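Local atomic coordinates of 6-phospho-beta-glucosidase BglT (Thermotoga maritima, PDB entry 1UP7), a protein that hydrolyses cellobiose 6'-phosphate to glucose 6-phosphate and glucose, using NAD+ and a manganese ion as cofactors. Residues Gly88-Asp92 with Ser113-Arg117. Sequence-based numbering, arbitrary orientation.
Sequences GREND and SAALR. With G6P (6-O-phosphono-alpha-D-glucopyranose), chain J.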
# COMPACT_ATOMS: atom_id res chain seq x y z
N GLY A 88 17.14 -21.06 31.65
CA GLY A 88 17.16 -20.48 30.32
C GLY A 88 17.28 -18.96 30.35
O GLY A 88 18.06 -18.40 29.60
N ARG A 89 16.53 -18.32 31.25
CA ARG A 89 16.55 -16.87 31.44
C ARG A 89 17.97 -16.43 31.88
O ARG A 89 18.50 -15.43 31.38
CB ARG A 89 15.48 -16.51 32.46
CG ARG A 89 15.13 -15.04 32.49
CD ARG A 89 14.32 -14.67 33.68
NE ARG A 89 14.34 -13.24 33.93
CZ ARG A 89 13.41 -12.59 34.61
NH1 ARG A 89 12.37 -13.26 35.13
NH2 ARG A 89 13.51 -11.28 34.78
N GLU A 90 18.57 -17.21 32.78
CA GLU A 90 19.91 -16.93 33.30
C GLU A 90 20.95 -16.88 32.17
O GLU A 90 21.76 -15.95 32.08
CB GLU A 90 20.31 -17.97 34.35
CG GLU A 90 21.44 -17.51 35.24
CD GLU A 90 21.95 -18.58 36.20
OE1 GLU A 90 21.16 -19.51 36.55
OE2 GLU A 90 23.15 -18.49 36.63
N ASN A 91 20.90 -17.90 31.30
CA ASN A 91 21.72 -17.93 30.09
C ASN A 91 21.42 -16.75 29.18
O ASN A 91 22.35 -16.13 28.67
CB ASN A 91 21.53 -19.25 29.30
CG ASN A 91 22.02 -20.50 30.06
OD1 ASN A 91 22.94 -20.44 30.85
ND2 ASN A 91 21.39 -21.64 29.79
N ASP A 92 20.13 -16.47 28.99
CA ASP A 92 19.69 -15.33 28.19
C ASP A 92 20.32 -14.00 28.60
O ASP A 92 20.79 -13.27 27.74
CB ASP A 92 18.15 -15.21 28.22
CG ASP A 92 17.42 -16.34 27.48
OD1 ASP A 92 18.05 -17.04 26.65
OD2 ASP A 92 16.21 -16.58 27.67
N SER A 113 17.43 -15.60 22.04
CA SER A 113 17.58 -16.98 22.47
C SER A 113 16.30 -17.47 23.13
O SER A 113 15.91 -18.61 22.93
CB SER A 113 18.80 -17.18 23.39
OG SER A 113 18.88 -16.13 24.35
N ALA A 114 15.63 -16.60 23.88
CA ALA A 114 14.31 -16.91 24.40
C ALA A 114 13.31 -17.26 23.28
O ALA A 114 12.53 -18.21 23.42
CB ALA A 114 13.80 -15.77 25.31
N ALA A 115 13.34 -16.54 22.16
CA ALA A 115 12.39 -16.82 21.08
C ALA A 115 12.68 -18.19 20.48
O ALA A 115 11.75 -18.99 20.18
CB ALA A 115 12.44 -15.72 19.97
N LEU A 116 13.96 -18.48 20.26
CA LEU A 116 14.34 -19.77 19.68
C LEU A 116 13.91 -20.94 20.54
O LEU A 116 13.59 -21.99 20.01
CB LEU A 116 15.86 -19.88 19.45
CG LEU A 116 16.47 -19.03 18.34
CD1 LEU A 116 17.98 -19.26 18.32
CD2 LEU A 116 15.81 -19.29 16.95
N ARG A 117 13.94 -20.78 21.87
CA ARG A 117 13.45 -21.82 22.77
C ARG A 117 11.93 -21.91 22.70
O ARG A 117 11.37 -23.00 22.83
CB ARG A 117 13.85 -21.55 24.22
CG ARG A 117 15.20 -22.10 24.65
CD ARG A 117 15.40 -22.29 26.18
NE ARG A 117 14.90 -21.14 26.91
CZ ARG A 117 15.53 -19.97 26.98
NH1 ARG A 117 16.73 -19.85 26.40
NH2 ARG A 117 14.98 -18.95 27.64
C1 G6P J . 7.49 -6.27 33.23
C2 G6P J . 7.32 -6.73 31.75
C3 G6P J . 7.13 -8.24 31.70
C4 G6P J . 8.39 -8.88 32.28
C5 G6P J . 8.50 -8.46 33.76
C6 G6P J . 9.77 -9.02 34.38
O1 G6P J . 7.73 -4.86 33.40
O2 G6P J . 6.22 -6.11 31.09
O3 G6P J . 6.85 -8.72 30.38
O4 G6P J . 8.38 -10.29 32.08
O5 G6P J . 8.54 -7.01 33.90
O6 G6P J . 9.58 -9.30 35.76
P G6P J . 10.47 -10.41 36.51
O1P G6P J . 9.87 -10.57 37.88
O2P G6P J . 11.94 -10.06 36.67
O3P G6P J . 10.33 -11.68 35.72
O HOH W 1 21.20 -14.70 25.08
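Asp92 and Arg117 form a buried bidentate salt bridge between helices 85-94 and 109-131, whose segments 88-92 and 113-117 run roughly antiparallel (147°) in the Rossmann-type NAD-binding part of this family 4 glycosidase. The guanidinium grips end-on: NH2 of Arg117 lies 2.7 Å from OD2 of Asp92, and NH1 of Arg117 lies 3.1 Å from OD1. Aspartate suits its place because its two oxygens match these two nitrogens, with OD1 also accepting from Ser113 OG. Both bonds are nearly straight and arrive on the syn sides, though the carboxylate and guanidinium planes are 24° apart. Arginine fits because its chain, bent at chi3 (-44°), turns the flat head back to Asp92 and still offers NE to the carbonyl of Pro83 and NH1 to Asn410. Gly88 lies one turn before Asp92, with its CA 3.7 Å above the centre of the Arg117 guanidinium plane; any CB here would clash with CZ of Arg117. Replacing Asp92 by an alanine would probably leave the buried Arg117 guanidinium without its counter-charge and Ser113 OG without this carboxylate partner. Arg89, whose CB points away from segment 113-117, runs extended to the ligand, and its NH1 and NH2 bind phosphate oxygens O3P and O2P. The short hydroxyl side chain of Ser113 takes a water shared with the Asp92 carbonyl, and its OG reaches OD1 of Asp92 at 2.6 Å, from the carboxylate face opposite Arg117 NH1.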